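Local coordinates for Swi5-dependent recombination DNA repair protein 1 (PDB 3VIQ) that works with its partner Swi5 as a recombination activator, taking part in DNA recombination repair and in meiotic chromosome segregation, at residues L6-R9 with L10-K14; K14-R17 with N18-Q22; L44-K47 with W48-A51. All coordinates share one frame; numbering follows the deposited sequence.

In the fold
Interactions 1 and 2 sit one after the other on helix 3-35, sharing K14, with centres about 12 Å apart; interaction 3 belongs to the next helix, 38-68, and its centre lies about 50 Å from that of interaction 1. Burial rises along the way: interaction 1 is a surface contact with L12 as its one buried residue, interaction 2 buries V16 and L19, and interaction 3 buries I45, W48 and A51 nearer the middle of the chain. The chemistry shifts with it, from arginines against leucine and glutamate, through valine against glutamine with a bridging water, to an indole beside a leucine. All three meet the Swi5 chain.

Interaction 1 (L6-R9 with L10-K14); sequences LSRR and LKLEK
R8 and L12, and beside them R9 and E13, make the i to i+4 side-chain contacts of one alpha-helical run near the start of helix 3-35, the long N-terminal helix of this C-terminal Sfr1 domain, in a region predicted to form a coiled coil. The backbone sets the spacing with four regular i+4 hydrogen bonds, L10 N to L6 O, K11 N to S7 O, L12 N to R8 O and E13 N to R9 O; the last two are the shorter, each at 2.9 Å.

The apolar part is the stem of R8 against L12. With CG trans to its own N (chi1 -180°) the R8 chain runs out straight to NE, and its CG meets L12 CD1 at 3.8 Å while the two side chains pass at a slant. That straight reach delivers the guanidinium to the Swi5 chain, where NH2 forms a salt bridge with E14 of that subunit. L12 itself is buried, packing on L13 of the Swi5 chain.

Between R9 and E13 charge acts only at a distance. The two run alongside each other in the same direction, their guanidinium and carboxylate planes 18° apart, yet OE2 of E13 stays 4.2 Å from R9 NE. It lies well out of the guanidinium plane, no N-H aims at it, and any attraction is probably electrostatic alone. The bend of R9 at chi3 (69°) turns the group aside, leaving E13 OE2 over the aliphatic stem, 3.3 Å from R9 CG.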
loop_
_atom_site.group_PDB
_atom_site.type_symbol
_atom_site.label_atom_id
_atom_site.label_comp_id
_atom_site.label_asym_id
_atom_site.label_seq_id
_atom_site.Cartn_x
_atom_site.Cartn_y
_atom_site.Cartn_z
ATOM N N LEU A 6 -16.464 22.545 32.497
ATOM C CA LEU A 6 -16.349 21.144 32.145
ATOM C C LEU A 6 -16.415 20.967 30.637
ATOM O O LEU A 6 -15.688 20.160 30.047
ATOM C CB LEU A 6 -17.466 20.314 32.766
ATOM C CG LEU A 6 -17.201 19.735 34.159
ATOM C CD1 LEU A 6 -18.454 19.043 34.642
ATOM C CD2 LEU A 6 -16.010 18.782 34.139
ATOM N N SER A 7 -17.290 21.729 30.015
ATOM C CA SER A 7 -17.455 21.622 28.584
ATOM C C SER A 7 -16.229 22.203 27.883
ATOM O O SER A 7 -15.777 21.680 26.883
ATOM C CB SER A 7 -18.742 22.305 28.160
ATOM O OG SER A 7 -18.701 22.479 26.771
ATOM N N ARG A 8 -15.655 23.247 28.450
ATOM C CA ARG A 8 -14.465 23.847 27.865
ATOM C C ARG A 8 -13.241 22.957 28.096
ATOM O O ARG A 8 -12.399 22.866 27.228
ATOM C CB ARG A 8 -14.256 25.240 28.425
ATOM C CG ARG A 8 -13.074 25.993 27.911
ATOM C CD ARG A 8 -13.057 27.414 28.534
ATOM N NE ARG A 8 -11.878 28.151 28.108
ATOM C CZ ARG A 8 -11.801 28.858 26.979
ATOM N NH1 ARG A 8 -12.853 28.956 26.143
ATOM N NH2 ARG A 8 -10.669 29.489 26.676
ATOM N N ARG A 9 -13.147 22.287 29.242
ATOM C CA ARG A 9 -12.046 21.335 29.422
ATOM C C ARG A 9 -12.051 20.258 28.325
ATOM O O ARG A 9 -11.012 19.920 27.784
ATOM C CB ARG A 9 -12.102 20.658 30.787
ATOM C CG ARG A 9 -10.994 19.632 31.026
ATOM C CD ARG A 9 -10.986 19.110 32.504
ATOM N NE ARG A 9 -12.138 18.285 32.794
ATOM C CZ ARG A 9 -12.377 17.641 33.946
ATOM N NH1 ARG A 9 -11.530 17.702 34.965
ATOM N NH2 ARG A 9 -13.491 16.923 34.067
ATOM N N LEU A 10 -13.216 19.705 28.028
ATOM C CA LEU A 10 -13.295 18.645 27.044
ATOM C C LEU A 10 -12.939 19.175 25.650
ATOM O O LEU A 10 -12.228 18.532 24.918
ATOM C CB LEU A 10 -14.675 18.035 27.046
ATOM C CG LEU A 10 -14.677 16.569 26.668
ATOM C CD1 LEU A 10 -13.969 15.742 27.795
ATOM C CD2 LEU A 10 -16.162 16.082 26.470
ATOM N N LYS A 11 -13.383 20.373 25.312
ATOM C CA LYS A 11 -13.062 20.948 24.007
ATOM C C LYS A 11 -11.547 21.225 23.908
ATOM O O LYS A 11 -10.915 20.906 22.946
ATOM C CB LYS A 11 -13.892 22.209 23.798
ATOM C CG LYS A 11 -13.741 22.846 22.433
ATOM C CD LYS A 11 -14.996 23.695 22.055
ATOM C CE LYS A 11 -15.161 24.975 22.902
ATOM N NZ LYS A 11 -14.534 26.197 22.278
ATOM N N LEU A 12 -10.950 21.750 24.952
ATOM C CA LEU A 12 -9.512 22.032 24.914
ATOM C C LEU A 12 -8.705 20.744 24.828
ATOM O O LEU A 12 -7.730 20.679 24.095
ATOM C CB LEU A 12 -9.086 22.866 26.110
ATOM C CG LEU A 12 -9.534 24.319 26.097
ATOM C CD1 LEU A 12 -9.474 24.872 27.517
ATOM C CD2 LEU A 12 -8.659 25.186 25.147
ATOM N N GLU A 13 -9.130 19.722 25.562
ATOM C CA GLU A 13 -8.478 18.425 25.468
ATOM C C GLU A 13 -8.488 17.814 24.042
ATOM O O GLU A 13 -7.485 17.227 23.617
ATOM C CB GLU A 13 -9.104 17.422 26.462
ATOM C CG GLU A 13 -8.587 17.631 27.887
ATOM C CD GLU A 13 -9.403 16.905 28.930
ATOM O OE1 GLU A 13 -10.385 16.206 28.582
ATOM O OE2 GLU A 13 -9.071 17.069 30.122
ATOM N N LYS A 14 -9.613 17.945 23.342
ATOM C CA LYS A 14 -9.698 17.504 21.941
ATOM C C LYS A 14 -8.722 18.337 21.068
ATOM O O LYS A 14 -8.006 17.782 20.227
ATOM C CB LYS A 14 -11.133 17.573 21.346
ATOM C CG LYS A 14 -12.274 16.905 22.182
ATOM C CD LYS A 14 -13.437 16.264 21.306
ATOM C CE LYS A 14 -14.695 15.825 22.122
ATOM N NZ LYS A 14 -14.567 14.513 22.885
#

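Interaction 2 (K14-R17 with N18-Q22); sequences KEVR and NLQEQ
V16 and Q20 carry the side-chain contact, one helical turn apart. The CG1 methyl of V16 sits over the flat of the Q20 amide, 3.6 Å from its CD and the same from OE1, the two side chains crossing at a slant. Q20 is placed for this by its first torsion (chi1 -76°), which sets CG beside its own N and hence 3.3 Å from V16 O, and by an extended chain beyond. L19 CG lies 3.4 Å from E15 O.

E15 O accepts twice. The helical N-H of L19 reaches E15 O at 2.9 Å, and a water donates to E15 O from 3.1 Å. The same water accepts from ND2 of N18 at 3.0 Å, so the asparagine amide is tied back to the preceding turn through solvent. Behind these contacts stand the backbone bonds N18 N to K14 O, Q20 N to V16 O and E21 N to R17 O. R17 folds back, and K14 CA lies under one face of its guanidinium, toward the rim.

Farther out, the Swi5 chain meets this side of the helix: its K17 forms a salt bridge with E15 OE1, and its Q16 packs on both V16 and Q20. A buried valine and leucine three residues apart, flanked by polar residues reaching the partner subunit, are what an amphipathic helix in a heteromeric coiled coil displays, in keeping with the coiled coil predicted here.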
loop_
_atom_site.group_PDB
_atom_site.type_symbol
_atom_site.label_atom_id
_atom_site.label_comp_id
_atom_site.label_asym_id
_atom_site.label_seq_id
_atom_site.Cartn_x
_atom_site.Cartn_y
_atom_site.Cartn_z
ATOM N N LYS A 14 -9.613 17.945 23.342
ATOM C CA LYS A 14 -9.698 17.504 21.941
ATOM C C LYS A 14 -8.722 18.337 21.068
ATOM O O LYS A 14 -8.006 17.782 20.227
ATOM C CB LYS A 14 -11.133 17.573 21.346
ATOM C CG LYS A 14 -12.274 16.905 22.182
ATOM C CD LYS A 14 -13.437 16.264 21.306
ATOM C CE LYS A 14 -14.695 15.825 22.122
ATOM N NZ LYS A 14 -14.567 14.513 22.885
ATOM N N GLU A 15 -8.705 19.652 21.265
ATOM C CA GLU A 15 -7.865 20.519 20.425
ATOM C C GLU A 15 -6.378 20.196 20.630
ATOM O O GLU A 15 -5.620 20.132 19.649
ATOM C CB GLU A 15 -8.178 22.003 20.638
ATOM C CG GLU A 15 -9.567 22.408 20.068
ATOM C CD GLU A 15 -10.171 23.683 20.661
ATOM O OE1 GLU A 15 -9.500 24.475 21.379
ATOM O OE2 GLU A 15 -11.361 23.913 20.368
ATOM N N VAL A 16 -5.997 19.913 21.882
ATOM C CA VAL A 16 -4.640 19.519 22.226
ATOM C C VAL A 16 -4.208 18.203 21.534
ATOM O O VAL A 16 -3.118 18.141 20.957
ATOM C CB VAL A 16 -4.443 19.387 23.754
ATOM C CG1 VAL A 16 -3.166 18.632 24.049
ATOM C CG2 VAL A 16 -4.438 20.772 24.419
ATOM N N ARG A 17 -5.062 17.180 21.587
ATOM C CA ARG A 17 -4.804 15.916 20.869
ATOM C C ARG A 17 -4.660 16.143 19.361
ATOM O O ARG A 17 -3.745 15.623 18.743
ATOM C CB ARG A 17 -5.918 14.893 21.097
ATOM C CG ARG A 17 -6.014 14.322 22.522
ATOM C CD ARG A 17 -7.042 13.151 22.596
ATOM N NE ARG A 17 -8.398 13.558 22.179
ATOM C CZ ARG A 17 -9.400 13.946 22.986
ATOM N NH1 ARG A 17 -9.276 13.989 24.310
ATOM N NH2 ARG A 17 -10.568 14.285 22.460
ATOM N N ASN A 18 -5.569 16.915 18.770
ATOM C CA ASN A 18 -5.481 17.209 17.348
ATOM C C ASN A 18 -4.143 17.902 17.008
ATOM O O ASN A 18 -3.477 17.524 16.052
ATOM C CB ASN A 18 -6.676 18.051 16.902
ATOM C CG ASN A 18 -6.534 18.567 15.459
ATOM O OD1 ASN A 18 -6.447 17.779 14.508
ATOM N ND2 ASN A 18 -6.487 19.882 15.297
ATOM N N LEU A 19 -3.737 18.889 17.818
ATOM C CA LEU A 19 -2.477 19.600 17.595
ATOM C C LEU A 19 -1.283 18.675 17.802
ATOM O O LEU A 19 -0.309 18.728 17.043
ATOM C CB LEU A 19 -2.374 20.896 18.464
ATOM C CG LEU A 19 -3.283 22.068 18.009
ATOM C CD1 LEU A 19 -3.697 23.001 19.156
ATOM C CD2 LEU A 19 -2.637 22.879 16.915
ATOM N N GLN A 20 -1.327 17.828 18.825
ATOM C CA GLN A 20 -0.233 16.819 19.010
ATOM C C GLN A 20 -0.051 15.916 17.753
ATOM O O GLN A 20 1.071 15.672 17.280
ATOM C CB GLN A 20 -0.498 15.986 20.273
ATOM C CG GLN A 20 -0.152 16.819 21.539
ATOM C CD GLN A 20 -0.681 16.264 22.848
ATOM O OE1 GLN A 20 -1.713 15.584 22.894
ATOM N NE2 GLN A 20 0.026 16.567 23.933
ATOM N N GLU A 21 -1.167 15.482 17.192
ATOM C CA GLU A 21 -1.148 14.684 15.960
ATOM C C GLU A 21 -0.564 15.483 14.772
ATOM O O GLU A 21 0.310 14.963 14.083
ATOM C CB GLU A 21 -2.534 14.105 15.691
ATOM C CG GLU A 21 -2.887 13.788 14.310
ATOM C CD GLU A 21 -4.293 13.168 14.215
ATOM O OE1 GLU A 21 -4.821 12.692 15.250
ATOM O OE2 GLU A 21 -4.878 13.180 13.124
ATOM N N GLN A 22 -0.981 16.747 14.596
ATOM C CA GLN A 22 -0.405 17.590 13.533
ATOM C C GLN A 22 1.099 17.821 13.699
ATOM O O GLN A 22 1.856 17.841 12.706
ATOM C CB GLN A 22 -1.115 18.934 13.407
ATOM C CG GLN A 22 -2.614 18.862 12.991
ATOM C CD GLN A 22 -3.263 20.236 13.040
ATOM O OE1 GLN A 22 -3.961 20.585 13.986
ATOM N NE2 GLN A 22 -3.008 21.031 12.031
HETATM O O HOH W 1 -6.932 21.925 17.438
#

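Interaction 3 (L44-K47 with W48-A51); sequences LIQK and WKNA
The indole of W48 is set against the turn before it, beside L44. Its CG stands next to its own N (chi1 -69°), and the pyrrole side of the ring is carried back along the helix until W48 CD1 comes to 3.1 Å from L44 O, which meets the ring obliquely. L44 O already accepts the backbone N-H of W48, at 2.9 Å from W48 N and almost straight (177°). The leucine adds a looser apolar touch, L44 CB to W48 CD1 at 4.4 Å. This is the i to i+4 packing of a continuous alpha helix, 38-68, in a part predicted to form a coiled coil and here facing the Swi5 chain: W48 NE1 donates to the backbone O of E85 of that subunit, and the ring packs on its A57.

The polar contacts are made by Q46, K49 and N50. Q46 and K49, three residues apart, leave the helix in the same direction; the glutamine, folded at chi2 (-58°), brings Q46 OE1 to 3.7 Å from K49 CE, a contact with the methylene rather than the ammonium. N50 curls back toward the carbonyl of Q46: Q46 O accepts from N50 N at 2.9 Å, and N50 CG comes to 3.0 Å from Q46 O.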
loop_
_atom_site.group_PDB
_atom_site.type_symbol
_atom_site.label_atom_id
_atom_site.label_comp_id
_atom_site.label_asym_id
_atom_site.label_seq_id
_atom_site.Cartn_x
_atom_site.Cartn_y
_atom_site.Cartn_z
ATOM N N LEU A 44 11.982 3.442 -9.340
ATOM C CA LEU A 44 12.162 2.053 -8.950
ATOM C C LEU A 44 10.880 1.229 -9.164
ATOM O O LEU A 44 10.961 0.041 -9.557
ATOM C CB LEU A 44 12.610 1.958 -7.499
ATOM C CG LEU A 44 14.086 2.299 -7.239
ATOM C CD1 LEU A 44 14.340 2.667 -5.775
ATOM C CD2 LEU A 44 14.981 1.134 -7.672
ATOM N N ILE A 45 9.711 1.844 -8.899
ATOM C CA ILE A 45 8.432 1.165 -9.093
ATOM C C ILE A 45 8.239 0.750 -10.560
ATOM O O ILE A 45 7.756 -0.365 -10.828
ATOM C CB ILE A 45 7.239 2.041 -8.596
ATOM C CG1 ILE A 45 7.159 1.987 -7.061
ATOM C CG2 ILE A 45 5.914 1.608 -9.221
ATOM C CD1 ILE A 45 6.304 3.140 -6.465
ATOM N N GLN A 46 8.629 1.610 -11.512
ATOM C CA GLN A 46 8.452 1.264 -12.922
ATOM C C GLN A 46 9.406 0.167 -13.352
ATOM O O GLN A 46 9.035 -0.692 -14.170
ATOM C CB GLN A 46 8.567 2.468 -13.864
ATOM C CG GLN A 46 7.460 3.509 -13.686
ATOM C CD GLN A 46 6.031 2.951 -13.894
ATOM O OE1 GLN A 46 5.727 2.356 -14.935
ATOM N NE2 GLN A 46 5.157 3.149 -12.890
ATOM N N LYS A 47 10.616 0.174 -12.791
ATOM C CA LYS A 47 11.624 -0.832 -13.113
ATOM C C LYS A 47 11.168 -2.182 -12.633
ATOM O O LYS A 47 11.123 -3.136 -13.425
ATOM C CB LYS A 47 12.964 -0.512 -12.479
ATOM C CG LYS A 47 13.758 0.538 -13.218
ATOM C CD LYS A 47 15.016 0.863 -12.443
ATOM C CE LYS A 47 15.894 1.839 -13.180
ATOM N NZ LYS A 47 16.261 1.347 -14.513
ATOM N N TRP A 48 10.793 -2.262 -11.358
ATOM C CA TRP A 48 10.290 -3.544 -10.802
ATOM C C TRP A 48 8.949 -3.971 -11.422
ATOM O O TRP A 48 8.723 -5.163 -11.686
ATOM C CB TRP A 48 10.171 -3.501 -9.276
ATOM C CG TRP A 48 11.498 -3.454 -8.600
ATOM C CD1 TRP A 48 12.028 -2.393 -7.926
ATOM C CD2 TRP A 48 12.475 -4.491 -8.533
ATOM N NE1 TRP A 48 13.278 -2.710 -7.446
ATOM C CE2 TRP A 48 13.576 -3.989 -7.807
ATOM C CE3 TRP A 48 12.537 -5.806 -9.017
ATOM C CZ2 TRP A 48 14.713 -4.752 -7.542
ATOM C CZ3 TRP A 48 13.683 -6.560 -8.760
ATOM C CH2 TRP A 48 14.749 -6.029 -8.029
ATOM N N LYS A 49 8.076 -3.013 -11.716
ATOM C CA LYS A 49 6.819 -3.350 -12.417
ATOM C C LYS A 49 7.092 -3.953 -13.790
ATOM O O LYS A 49 6.499 -4.977 -14.147
ATOM C CB LYS A 49 5.911 -2.140 -12.577
ATOM C CG LYS A 49 4.449 -2.472 -12.770
ATOM C CD LYS A 49 3.575 -1.248 -12.563
ATOM C CE LYS A 49 3.482 -0.426 -13.841
ATOM N NZ LYS A 49 2.514 -1.012 -14.825
ATOM N N ASN A 50 7.993 -3.334 -14.553
ATOM C CA ASN A 50 8.405 -3.871 -15.838
ATOM C C ASN A 50 8.941 -5.281 -15.659
ATOM O O ASN A 50 8.614 -6.180 -16.457
ATOM C CB ASN A 50 9.489 -3.013 -16.498
ATOM C CG ASN A 50 8.968 -1.673 -17.013
ATOM O OD1 ASN A 50 7.777 -1.353 -16.900
ATOM N ND2 ASN A 50 9.874 -0.869 -17.571
ATOM N N ALA A 51 9.735 -5.487 -14.604
ATOM C CA ALA A 51 10.294 -6.833 -14.319
ATOM C C ALA A 51 9.202 -7.869 -14.021
ATOM O O ALA A 51 9.179 -8.930 -14.632
ATOM C CB ALA A 51 11.320 -6.802 -13.205
#